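Local coordinates for BRAMP domain protein (Streptomyces davawensis JCM 4913, PDB 5MJI) that replaces the C-8 methyl group of riboflavin 5'-phosphate by an amino group in roseoflavin biosynthesis, through combined oxidation, decarboxylation and transamination with glutamate as amino donor, at residues 8-13 with 42-47; 86-91 with 128-133; 2-7 with 79-84; 47-52 with 100-105. All blocks are in the same frame, centred on the assembly; numbering follows the deposited sequence.

Interaction 1. Residues 8-13 with 42-47; sequences LNTTLR and VRVIDH. With 7O6 ([(2~{S},3~{R},4~{R})-5-[8-methanoyl-7-methyl-2,4-bis(oxidanylidene)-1~{H}-benzo[g]pteridin-10-ium-10-yl]-2,3,4-tris(oxidanyl)pentyl] dihydrogen phosphate), chain B.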
# COMPACT_ATOMS: atom_id res chain seq x y z
N LEU A 8 10.44 -15.99 12.26
CA LEU A 8 9.13 -16.00 12.91
C LEU A 8 8.08 -16.41 11.89
O LEU A 8 7.78 -15.64 10.97
CB LEU A 8 8.80 -14.64 13.50
CG LEU A 8 9.77 -14.07 14.53
CD1 LEU A 8 9.21 -12.77 15.09
CD2 LEU A 8 10.01 -15.09 15.64
N ASN A 9 7.55 -17.62 12.03
CA ASN A 9 6.41 -18.07 11.23
C ASN A 9 5.14 -17.52 11.88
O ASN A 9 4.79 -17.91 13.00
CB ASN A 9 6.39 -19.60 11.15
CG ASN A 9 5.28 -20.11 10.25
OD1 ASN A 9 4.34 -19.38 9.94
ND2 ASN A 9 5.38 -21.38 9.82
N THR A 10 4.45 -16.62 11.19
CA THR A 10 3.28 -15.95 11.75
C THR A 10 1.96 -16.50 11.19
O THR A 10 0.95 -15.79 11.15
CB THR A 10 3.39 -14.44 11.55
OG1 THR A 10 3.45 -14.14 10.15
CG2 THR A 10 4.69 -13.91 12.24
N THR A 11 1.96 -17.77 10.80
CA THR A 11 0.73 -18.47 10.45
C THR A 11 -0.28 -18.40 11.60
O THR A 11 0.08 -18.30 12.77
CB THR A 11 1.04 -19.94 10.12
OG1 THR A 11 -0.17 -20.60 9.71
CG2 THR A 11 1.60 -20.67 11.35
N LEU A 12 -1.56 -18.45 11.24
CA LEU A 12 -2.64 -18.44 12.23
C LEU A 12 -2.94 -19.82 12.81
O LEU A 12 -3.79 -19.92 13.71
CB LEU A 12 -3.93 -17.86 11.60
CG LEU A 12 -3.81 -16.41 11.11
CD1 LEU A 12 -5.07 -15.94 10.41
CD2 LEU A 12 -3.44 -15.45 12.24
N ARG A 13 -2.29 -20.88 12.33
CA ARG A 13 -2.61 -22.24 12.73
C ARG A 13 -1.52 -22.79 13.65
O ARG A 13 -0.33 -22.71 13.35
CB ARG A 13 -2.81 -23.15 11.51
CG ARG A 13 -1.58 -23.40 10.66
CD ARG A 13 -1.95 -23.90 9.25
NE ARG A 13 -2.31 -22.79 8.37
CZ ARG A 13 -3.55 -22.49 8.01
NH1 ARG A 13 -3.76 -21.44 7.23
NH2 ARG A 13 -4.57 -23.23 8.43
N VAL A 42 10.49 -19.81 15.38
CA VAL A 42 9.39 -19.71 16.33
C VAL A 42 8.09 -19.55 15.54
O VAL A 42 7.99 -18.66 14.68
CB VAL A 42 9.60 -18.54 17.31
CG1 VAL A 42 8.38 -18.34 18.23
CG2 VAL A 42 10.89 -18.76 18.14
N ARG A 43 7.11 -20.40 15.82
CA ARG A 43 5.76 -20.19 15.31
C ARG A 43 5.00 -19.42 16.39
O ARG A 43 4.58 -19.98 17.41
CB ARG A 43 5.08 -21.51 14.97
CG ARG A 43 3.74 -21.29 14.25
CD ARG A 43 2.98 -22.59 14.00
NE ARG A 43 3.67 -23.46 13.04
CZ ARG A 43 3.05 -24.41 12.35
NH1 ARG A 43 1.75 -24.60 12.52
NH2 ARG A 43 3.72 -25.18 11.51
N VAL A 44 4.83 -18.11 16.17
CA VAL A 44 4.45 -17.22 17.26
C VAL A 44 3.07 -17.55 17.79
O VAL A 44 2.80 -17.39 18.98
CB VAL A 44 4.56 -15.72 16.85
CG1 VAL A 44 5.98 -15.40 16.38
CG2 VAL A 44 3.56 -15.36 15.77
N ILE A 45 2.19 -18.06 16.92
CA ILE A 45 0.83 -18.36 17.35
C ILE A 45 0.80 -19.52 18.35
O ILE A 45 -0.19 -19.69 19.06
CB ILE A 45 -0.08 -18.67 16.15
CG1 ILE A 45 -1.56 -18.48 16.51
CG2 ILE A 45 0.12 -20.10 15.64
CD1 ILE A 45 -1.94 -17.05 16.76
N ASP A 46 1.87 -20.34 18.42
CA ASP A 46 1.95 -21.36 19.46
C ASP A 46 2.15 -20.78 20.84
O ASP A 46 2.09 -21.53 21.82
CB ASP A 46 3.11 -22.33 19.20
CG ASP A 46 2.87 -23.22 18.01
OD1 ASP A 46 1.71 -23.40 17.61
OD2 ASP A 46 3.86 -23.72 17.44
N HIS A 47 2.41 -19.48 20.95
CA HIS A 47 2.79 -18.85 22.21
C HIS A 47 1.74 -17.83 22.61
O HIS A 47 1.00 -17.30 21.77
CB HIS A 47 4.18 -18.22 22.08
CG HIS A 47 5.23 -19.23 21.72
ND1 HIS A 47 5.93 -19.95 22.66
CD2 HIS A 47 5.63 -19.70 20.51
CE1 HIS A 47 6.74 -20.79 22.06
NE2 HIS A 47 6.58 -20.66 20.75
C6 7O6 B . -5.79 -15.45 2.60
C5 7O6 B . -4.40 -17.12 1.37
C4 7O6 B . -2.97 -17.42 1.90
C3 7O6 B . -2.93 -18.37 3.09
C2 7O6 B . -1.70 -19.26 2.98
C1 7O6 B . -1.57 -19.86 4.37
O1 7O6 B . -0.40 -22.27 6.03
P1 7O6 B . -0.06 -20.85 6.15
O2 7O6 B . 1.33 -20.80 6.59
O3 7O6 B . -0.90 -20.28 7.19
O4 7O6 B . -0.24 -20.08 4.70
O5 7O6 B . -0.55 -18.55 2.66
O6 7O6 B . -4.06 -19.18 3.29
O7 7O6 B . -2.19 -16.33 2.32
N1 7O6 B . -4.87 -15.75 1.57
C7 7O6 B . -6.24 -16.44 3.47
C8 7O6 B . -7.13 -16.10 4.47
C9 7O6 B . -7.63 -17.19 5.42
C10 7O6 B . -7.59 -14.80 4.67
C11 7O6 B . -8.57 -14.48 5.81
C12 7O6 B . -7.13 -13.81 3.81
C13 7O6 B . -6.23 -14.13 2.78
N2 7O6 B . -5.83 -13.11 1.98
C14 7O6 B . -4.47 -14.71 0.73
N3 7O6 B . -3.61 -15.02 -0.26
C15 7O6 B . -4.96 -13.41 0.98
C16 7O6 B . -4.49 -12.31 0.08
O8 7O6 B . -4.91 -11.00 0.26
N4 7O6 B . -3.59 -12.61 -0.95
C17 7O6 B . -3.15 -13.95 -1.15
O9 7O6 B . -2.28 -14.26 -2.19
O10 7O6 B . -6.92 -18.11 5.62
O HOH W 1 2.38 -18.21 14.02
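Arg43 crosses Thr11 at a slant on its way to the Arg13 backbone. Its CD lies 3.6 Å from Thr11 CG2, and that methyl rests over one face of the guanidinium. Arg43 CG is anti to the backbone N (chi1 -171°) and the chain bends at chi3, bringing NH1 to the backbone O of Arg13 at 2.9 Å. This donor stands above the carbonyl plane, 41° out of it; NH1 also bonds to the backbone O of Ser17. Asn9 lies alongside Arg43, pointing the same way, its amide plane turned 46° from the guanidinium. Asn9 ND2 is taken by Gln22, while Asn9 OD1 accepts from Thr11 N at 3.0 Å, an Asx turn that folds the chain after the strand. Strands 4-9 and 38-43 are parallel neighbours of the flavodoxin-like sheet, joined through helix 20-34 in a beta-alpha-beta crossover, and Asn9 N to Val42 O and Val44 N to Asn9 O bind their C-terminal ends. Beyond them Thr11 OG1 donates to phosphate O3 of the flavin at 2.6 Å, and Arg13 NE and NH1 both reach that oxygen, which lies in the guanidinium plane at its edge. Arg13, important for positioning the donor glutamate, forms a salt bridge through NH2 with Asp58 of the second subunit. On the sheet face opposite Asn9 and Arg43, Leu8 CD2 meets Val42 CB at 3.9 Å, the two side chains abreast, whereas Val44 crosses Leu8 at about a right angle. Water 1 donates to Asn9 O and Thr11 O and accepts from Ile45 N at 2.9 Å.

Interaction 2. Residues 86-91 with 128-133; sequences VIATPI and GLLMCG. With 7O6 ([(2~{S},3~{R},4~{R})-5-[8-methanoyl-7-methyl-2,4-bis(oxidanylidene)-1~{H}-benzo[g]pteridin-10-ium-10-yl]-2,3,4-tris(oxidanyl)pentyl] dihydrogen phosphate), chain B.
Ile91 meets Gly133 and the flavin where two parallel strands of the flavodoxin-like sheet end, 84-90 and 126-132, linked by the beta-alpha-beta crossover through helix 98-107. Ile91 CD1 reaches Gly133 CA at 4.1 Å, while CG2, anti to the backbone N, approaches N4 of the flavin at 3.5 Å. The ribityl hydroxyl O7 lies 2.5 Å from Ile91 O, too short for its exact geometry to be beyond doubt. Pro90 CB and CG lie against the phosphate end of the ligand, and Gly133 passes close to the flavin O9. Behind this first shell, Ile91 N donates to Cys132 O at 2.9 Å, tying the two residues together beside the ligand. Farther back, Leu130 N to Ile87 O and Thr89 N to Leu130 O hold the strands in register, their axes 13° from parallel. One face carries Val86, Ala88 and Leu130, with Ala88 CB on Leu130 CB at 3.8 Å, and helix 20-34 packs over it. The other carries Ile87 beside Leu129, which point the same way and press tightly, Ile87 CB to Leu129 CD2 at 3.5 Å. Next along that face Thr89 CG2 touches Met131 CG, and Thr89 OG1 donates in the carbonyl plane, on a lone pair, to Pro90 O at 2.7 Å.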
# COMPACT_ATOMS: atom_id res chain seq x y z
N VAL A 86 13.93 -12.61 10.44
CA VAL A 86 13.15 -12.93 9.24
C VAL A 86 11.70 -13.11 9.67
O VAL A 86 11.35 -14.08 10.35
CB VAL A 86 13.66 -14.18 8.51
CG1 VAL A 86 12.80 -14.45 7.23
CG2 VAL A 86 15.13 -14.04 8.13
N ILE A 87 10.85 -12.19 9.25
CA ILE A 87 9.41 -12.40 9.37
C ILE A 87 9.00 -13.32 8.22
O ILE A 87 9.23 -12.99 7.05
CB ILE A 87 8.63 -11.08 9.33
CG1 ILE A 87 9.09 -10.11 10.44
CG2 ILE A 87 7.12 -11.32 9.37
CD1 ILE A 87 9.01 -10.66 11.82
N ALA A 88 8.43 -14.46 8.55
CA ALA A 88 7.94 -15.43 7.57
C ALA A 88 6.42 -15.44 7.71
O ALA A 88 5.88 -16.13 8.58
CB ALA A 88 8.55 -16.81 7.81
N THR A 89 5.73 -14.68 6.87
CA THR A 89 4.30 -14.46 7.08
C THR A 89 3.48 -14.93 5.89
O THR A 89 3.84 -14.63 4.74
CB THR A 89 3.99 -12.95 7.37
OG1 THR A 89 2.58 -12.80 7.62
CG2 THR A 89 4.44 -12.02 6.22
N PRO A 90 2.39 -15.66 6.11
CA PRO A 90 1.37 -15.76 5.07
C PRO A 90 0.80 -14.37 4.77
O PRO A 90 0.97 -13.42 5.54
CB PRO A 90 0.29 -16.66 5.68
CG PRO A 90 0.84 -17.17 6.98
CD PRO A 90 1.98 -16.29 7.38
N ILE A 91 0.10 -14.27 3.66
CA ILE A 91 -0.56 -13.03 3.29
C ILE A 91 -2.04 -13.14 3.62
O ILE A 91 -2.71 -14.12 3.28
CB ILE A 91 -0.35 -12.70 1.81
CG1 ILE A 91 1.15 -12.42 1.57
CG2 ILE A 91 -1.26 -11.51 1.41
CD1 ILE A 91 1.56 -12.44 0.10
N GLY A 128 15.01 -9.72 6.79
CA GLY A 128 14.53 -10.27 5.54
C GLY A 128 13.08 -10.70 5.74
O GLY A 128 12.55 -10.63 6.84
N LEU A 129 12.47 -11.17 4.65
CA LEU A 129 11.08 -11.58 4.67
C LEU A 129 10.89 -12.85 3.87
O LEU A 129 11.44 -12.99 2.77
CB LEU A 129 10.16 -10.54 4.06
CG LEU A 129 9.67 -9.35 4.84
CD1 LEU A 129 8.69 -8.64 3.93
CD2 LEU A 129 9.01 -9.78 6.13
N LEU A 130 10.06 -13.74 4.39
CA LEU A 130 9.52 -14.86 3.63
C LEU A 130 8.01 -14.68 3.62
O LEU A 130 7.42 -14.43 4.67
CB LEU A 130 9.90 -16.20 4.26
CG LEU A 130 11.40 -16.55 4.25
CD1 LEU A 130 11.66 -17.82 5.07
CD2 LEU A 130 11.88 -16.74 2.81
N MET A 131 7.40 -14.75 2.45
CA MET A 131 5.97 -14.53 2.36
C MET A 131 5.33 -15.61 1.50
O MET A 131 5.93 -16.10 0.54
CB MET A 131 5.63 -13.16 1.77
CG MET A 131 5.93 -11.97 2.68
SD MET A 131 5.84 -10.45 1.72
CE MET A 131 7.29 -10.68 0.67
N CYS A 132 4.11 -15.99 1.86
CA CYS A 132 3.39 -17.00 1.10
C CYS A 132 1.95 -16.53 0.93
O CYS A 132 1.29 -16.21 1.92
CB CYS A 132 3.42 -18.33 1.85
SG CYS A 132 3.03 -19.66 0.81
N GLY A 133 1.47 -16.48 -0.31
CA GLY A 133 0.08 -16.15 -0.58
C GLY A 133 -0.46 -17.06 -1.66
O GLY A 133 0.29 -17.72 -2.37
C6 7O6 B . -5.79 -15.45 2.60
C5 7O6 B . -4.40 -17.12 1.37
C4 7O6 B . -2.97 -17.42 1.90
C3 7O6 B . -2.93 -18.37 3.09
C2 7O6 B . -1.70 -19.26 2.98
C1 7O6 B . -1.57 -19.86 4.37
O1 7O6 B . -0.40 -22.27 6.03
P1 7O6 B . -0.06 -20.85 6.15
O2 7O6 B . 1.33 -20.80 6.59
O3 7O6 B . -0.90 -20.28 7.19
O4 7O6 B . -0.24 -20.08 4.70
O5 7O6 B . -0.55 -18.55 2.66
O6 7O6 B . -4.06 -19.18 3.29
O7 7O6 B . -2.19 -16.33 2.32
N1 7O6 B . -4.87 -15.75 1.57
C7 7O6 B . -6.24 -16.44 3.47
C8 7O6 B . -7.13 -16.10 4.47
C9 7O6 B . -7.63 -17.19 5.42
C10 7O6 B . -7.59 -14.80 4.67
C11 7O6 B . -8.57 -14.48 5.81
C12 7O6 B . -7.13 -13.81 3.81
C13 7O6 B . -6.23 -14.13 2.78
N2 7O6 B . -5.83 -13.11 1.98
C14 7O6 B . -4.47 -14.71 0.73
N3 7O6 B . -3.61 -15.02 -0.26
C15 7O6 B . -4.96 -13.41 0.98
C16 7O6 B . -4.49 -12.31 0.08
O8 7O6 B . -4.91 -11.00 0.26
N4 7O6 B . -3.59 -12.61 -0.95
C17 7O6 B . -3.15 -13.95 -1.15
O9 7O6 B . -2.28 -14.26 -2.19
O10 7O6 B . -6.92 -18.11 5.62

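Interaction 3. Residues 2-7 with 79-84; sequences ALKALI and IREADI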
# COMPACT_ATOMS: atom_id res chain seq x y z
N ALA A 2 29.72 -15.12 16.23
CA ALA A 2 28.66 -16.07 15.88
C ALA A 2 27.31 -15.37 15.79
O ALA A 2 26.79 -14.87 16.80
CB ALA A 2 28.61 -17.21 16.88
N LEU A 3 26.73 -15.33 14.60
CA LEU A 3 25.47 -14.63 14.40
C LEU A 3 24.29 -15.57 14.52
O LEU A 3 24.39 -16.77 14.27
CB LEU A 3 25.43 -13.93 13.05
CG LEU A 3 26.60 -12.99 12.81
CD1 LEU A 3 26.81 -12.89 11.32
CD2 LEU A 3 26.33 -11.64 13.44
N LYS A 4 23.16 -14.99 14.90
CA LYS A 4 21.91 -15.71 15.06
C LYS A 4 20.87 -15.10 14.12
O LYS A 4 20.72 -13.88 14.06
CB LYS A 4 21.42 -15.63 16.52
CG LYS A 4 21.99 -16.72 17.40
CD LYS A 4 21.33 -16.76 18.78
CE LYS A 4 22.37 -16.65 19.89
NZ LYS A 4 22.98 -15.27 19.90
N ALA A 5 20.18 -15.96 13.39
CA ALA A 5 18.97 -15.59 12.67
C ALA A 5 17.76 -16.13 13.43
O ALA A 5 17.76 -17.28 13.86
CB ALA A 5 18.97 -16.14 11.25
N LEU A 6 16.75 -15.29 13.58
CA LEU A 6 15.48 -15.68 14.17
C LEU A 6 14.41 -15.57 13.09
O LEU A 6 14.18 -14.48 12.56
CB LEU A 6 15.15 -14.81 15.37
CG LEU A 6 13.78 -15.05 16.01
CD1 LEU A 6 13.72 -16.42 16.69
CD2 LEU A 6 13.47 -13.93 16.98
N ILE A 7 13.76 -16.69 12.78
CA ILE A 7 12.70 -16.74 11.77
C ILE A 7 11.36 -16.93 12.47
O ILE A 7 11.16 -17.93 13.17
CB ILE A 7 12.93 -17.86 10.75
CG1 ILE A 7 14.34 -17.76 10.19
CG2 ILE A 7 11.85 -17.80 9.64
CD1 ILE A 7 14.71 -18.92 9.29
N ILE A 79 14.29 -11.70 19.92
CA ILE A 79 14.41 -10.68 18.88
C ILE A 79 15.60 -9.78 19.17
O ILE A 79 16.39 -9.46 18.27
CB ILE A 79 13.10 -9.88 18.77
CG1 ILE A 79 11.95 -10.79 18.29
CG2 ILE A 79 13.28 -8.68 17.84
CD1 ILE A 79 10.58 -10.17 18.43
N ARG A 80 15.77 -9.37 20.42
CA ARG A 80 16.89 -8.51 20.79
C ARG A 80 18.23 -9.19 20.56
O ARG A 80 19.22 -8.51 20.26
CB ARG A 80 16.77 -8.10 22.25
CG ARG A 80 15.84 -6.94 22.52
CD ARG A 80 15.77 -6.77 24.02
NE ARG A 80 14.96 -5.64 24.46
CZ ARG A 80 14.20 -5.67 25.55
NH1 ARG A 80 13.50 -4.59 25.90
NH2 ARG A 80 14.14 -6.78 26.28
N GLU A 81 18.31 -10.50 20.72
CA GLU A 81 19.60 -11.16 20.56
C GLU A 81 19.88 -11.62 19.13
O GLU A 81 21.04 -11.88 18.80
CB GLU A 81 19.73 -12.36 21.51
CG GLU A 81 18.74 -13.46 21.22
CD GLU A 81 19.18 -14.85 21.74
OE1 GLU A 81 18.36 -15.80 21.66
OE2 GLU A 81 20.32 -15.00 22.23
N ALA A 82 18.85 -11.71 18.28
CA ALA A 82 19.05 -12.16 16.91
C ALA A 82 19.64 -11.03 16.07
O ALA A 82 19.18 -9.89 16.14
CB ALA A 82 17.73 -12.64 16.31
N ASP A 83 20.69 -11.34 15.30
CA ASP A 83 21.29 -10.37 14.40
C ASP A 83 20.49 -10.23 13.11
O ASP A 83 20.53 -9.17 12.46
CB ASP A 83 22.72 -10.78 14.07
CG ASP A 83 23.52 -11.10 15.32
OD1 ASP A 83 23.99 -10.14 15.96
OD2 ASP A 83 23.62 -12.30 15.68
N ILE A 84 19.79 -11.29 12.73
CA ILE A 84 18.93 -11.30 11.55
C ILE A 84 17.53 -11.68 12.02
O ILE A 84 17.35 -12.73 12.65
CB ILE A 84 19.42 -12.29 10.48
CG1 ILE A 84 20.78 -11.86 9.93
CG2 ILE A 84 18.42 -12.39 9.34
CD1 ILE A 84 21.42 -12.94 9.07
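This is a strand-to-turn contact that starts the parallel pairing of strands 4-9 and 84-90: the N-terminal half of strand 4-9 receives the turn that leads out of helix 72-81, at the end of the flavodoxin-like sheet opposite the C-terminal strand ends that hold the flavin. Asp83 carries the polar part. Its CG stands anti to the carbonyl carbon (chi1 -50°), and OD2 accepts from Lys4 N at 2.8 Å through its anti lone pair, on a nearly straight path of 164°. Lys4 O in turn accepts from two consecutive amides, Ile84 N at 3.1 Å in the carbonyl plane and Asp83 N more weakly, so Lys4 is held at its N-H by the carboxylate and at its C=O by the turn backbone. Leu3 crosses the carboxylate at about a right angle, with CD2 3.4 Å from Asp83 CG. Ala5 and Ile84 form the parallel beta bridge, their CB atoms meeting on one face of the sheet, and Leu6 N donates to Ile84 O at 2.8 Å. Leu6 supplies the apolar part: its CB presses against Ala82 CB at 3.5 Å, tighter than an ordinary van der Waals contact, while CD2 reaches over Ile79 CG1 at the end of the helix. The bent chain of Lys4 crosses Glu81 obliquely, and Lys4 NZ makes a salt bridge with Glu81 OE2 at 3.5 Å. Lys125 adds hydrogen bonds to the carbonyls of Arg80 and Ala82. Strand 38-43 pairs with the other edge of strand 4-9, helix 20-34 packs on the side chains of Ile7 and Ile84, and helix 183-205 lies against Leu3 and Ile84.

Interaction 4. Residues 47-52 with 100-105; sequences HDIEQE and AHVILE
The loop 47-52, without regular helix or strand, passes beside helix 98-107 with its backbone nearest at Gln51 and Val102, whose CA atoms are 6.1 Å apart. In this flavodoxin-like fold the helix belongs to the crossover between strands 84-90 and 126-132, and the loop follows strand 38-43. Val102 carries the contact, offering one methyl to Gln51 and the other to Ile49. Its CG2 lies 3.9 Å from Gln51 CG, and the glutamine, extended beyond CG, crosses the valine at about a right angle, which also brings its amide nitrogen NE2 to 4.0 Å from the same methyl. That NE2 is hydrogen-bonded to Ser98 of the second subunit. The other methyl, Val102 CG1, meets Ile49 CG2 at 4.2 Å as the two side chains slide past each other in opposite directions. Ile49 CG2, placed anti to the backbone N, also touches Ile103 CD1 at 4.1 Å, the two isoleucines lying crosswise. Within the loop the carboxylate of Glu50 reaches forward along the chain: OE2 accepts from Glu52 N at 2.8 Å, on its anti lone pair, and its charge is met by Lys65 and Arg68 through OE1. The helix is also part of the assembly, since His101 bonds its counterpart in the second subunit. Water 2 joins the two segments, donating to Gln51 O at 3.0 Å and to Glu105 OE1 at 2.7 Å.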
# COMPACT_ATOMS: atom_id res chain seq x y z
N HIS A 47 2.41 -19.48 20.95
CA HIS A 47 2.79 -18.85 22.21
C HIS A 47 1.74 -17.83 22.61
O HIS A 47 1.00 -17.30 21.77
CB HIS A 47 4.18 -18.22 22.08
CG HIS A 47 5.23 -19.23 21.72
ND1 HIS A 47 5.93 -19.95 22.66
CD2 HIS A 47 5.63 -19.70 20.51
CE1 HIS A 47 6.74 -20.79 22.06
NE2 HIS A 47 6.58 -20.66 20.75
N ASP A 48 1.63 -17.61 23.92
CA ASP A 48 0.61 -16.74 24.49
C ASP A 48 1.15 -15.31 24.49
O ASP A 48 1.96 -14.94 25.35
CB ASP A 48 0.24 -17.23 25.89
CG ASP A 48 -0.86 -16.41 26.54
OD1 ASP A 48 -1.66 -15.77 25.82
OD2 ASP A 48 -0.92 -16.40 27.79
N ILE A 49 0.74 -14.51 23.52
CA ILE A 49 1.16 -13.11 23.39
C ILE A 49 -0.08 -12.24 23.51
O ILE A 49 -0.98 -12.33 22.66
CB ILE A 49 1.87 -12.85 22.05
CG1 ILE A 49 2.98 -13.87 21.79
CG2 ILE A 49 2.39 -11.41 21.97
CD1 ILE A 49 4.19 -13.70 22.63
N GLU A 50 -0.14 -11.40 24.54
CA GLU A 50 -1.34 -10.61 24.79
C GLU A 50 -1.43 -9.45 23.80
O GLU A 50 -0.47 -8.70 23.61
CB GLU A 50 -1.35 -10.09 26.23
CG GLU A 50 -2.52 -9.15 26.53
CD GLU A 50 -3.88 -9.76 26.21
OE1 GLU A 50 -4.19 -10.88 26.69
OE2 GLU A 50 -4.63 -9.13 25.44
N GLN A 51 -2.61 -9.28 23.20
CA GLN A 51 -2.83 -8.27 22.17
C GLN A 51 -3.27 -6.92 22.73
O GLN A 51 -2.97 -5.88 22.12
CB GLN A 51 -3.88 -8.79 21.18
CG GLN A 51 -4.35 -7.80 20.14
CD GLN A 51 -5.48 -8.36 19.29
OE1 GLN A 51 -6.29 -9.16 19.77
NE2 GLN A 51 -5.53 -7.95 18.02
N GLU A 52 -3.97 -6.91 23.85
CA GLU A 52 -4.51 -5.66 24.39
C GLU A 52 -3.40 -4.74 24.88
O GLU A 52 -2.31 -5.17 25.24
CB GLU A 52 -5.50 -5.96 25.51
CG GLU A 52 -6.64 -6.83 25.04
CD GLU A 52 -7.61 -7.23 26.13
OE1 GLU A 52 -7.54 -6.65 27.24
OE2 GLU A 52 -8.46 -8.12 25.87
N ALA A 100 1.50 -11.68 12.87
CA ALA A 100 2.63 -10.80 12.60
C ALA A 100 2.33 -9.37 13.06
O ALA A 100 3.18 -8.69 13.64
CB ALA A 100 2.97 -10.82 11.11
N HIS A 101 1.08 -8.94 12.85
CA HIS A 101 0.66 -7.58 13.18
C HIS A 101 0.78 -7.31 14.69
O HIS A 101 1.26 -6.25 15.11
CB HIS A 101 -0.78 -7.41 12.70
CG HIS A 101 -1.22 -6.01 12.48
ND1 HIS A 101 -2.24 -5.69 11.61
CD2 HIS A 101 -0.82 -4.84 13.03
CE1 HIS A 101 -2.44 -4.39 11.63
NE2 HIS A 101 -1.59 -3.85 12.48
N VAL A 102 0.31 -8.26 15.52
CA VAL A 102 0.43 -8.11 16.97
C VAL A 102 1.90 -8.03 17.38
O VAL A 102 2.30 -7.17 18.18
CB VAL A 102 -0.27 -9.27 17.71
CG1 VAL A 102 0.09 -9.25 19.20
CG2 VAL A 102 -1.80 -9.22 17.51
N ILE A 103 2.73 -8.93 16.83
CA ILE A 103 4.16 -8.94 17.19
C ILE A 103 4.79 -7.60 16.88
O ILE A 103 5.48 -7.01 17.72
CB ILE A 103 4.89 -10.08 16.45
CG1 ILE A 103 4.36 -11.46 16.87
CG2 ILE A 103 6.40 -9.97 16.68
CD1 ILE A 103 4.20 -11.62 18.35
N LEU A 104 4.57 -7.09 15.66
CA LEU A 104 5.16 -5.80 15.29
C LEU A 104 4.60 -4.66 16.15
O LEU A 104 5.33 -3.73 16.51
CB LEU A 104 4.93 -5.54 13.81
CG LEU A 104 5.60 -6.51 12.84
CD1 LEU A 104 4.99 -6.31 11.46
CD2 LEU A 104 7.10 -6.26 12.82
N GLU A 105 3.31 -4.72 16.49
CA GLU A 105 2.74 -3.70 17.38
C GLU A 105 3.49 -3.67 18.71
O GLU A 105 3.87 -2.60 19.20
CB GLU A 105 1.25 -3.98 17.62
CG GLU A 105 0.30 -3.43 16.55
CD GLU A 105 -1.14 -3.94 16.70
OE1 GLU A 105 -1.38 -4.88 17.49
OE2 GLU A 105 -2.04 -3.41 16.01
O HOH W 2 -0.89 -5.51 20.06

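How the interactions relate
Chain order begins with 2-7, which meets 79-84 and closes the long loop of interaction 3; interaction 1 (8-13 with 42-47) is nested inside it, closing the first crossover. Interaction 2 (86-91 with 128-133) follows in series and closes a later one. Interaction 4 starts at 47-52, inside the loop of interaction 3, and ends at 100-105, inside that of interaction 2, so it crosses both. Strand 4-9 carries interactions 1 and 3 at its two ends, and Leu8 bonds through its backbone to Val86 and Ala88 of interaction 2. Interactions 1 and 2 both touch the flavin; Val44 of interaction 1 packs on Ile103 of interaction 4, and both contacts touch the second subunit.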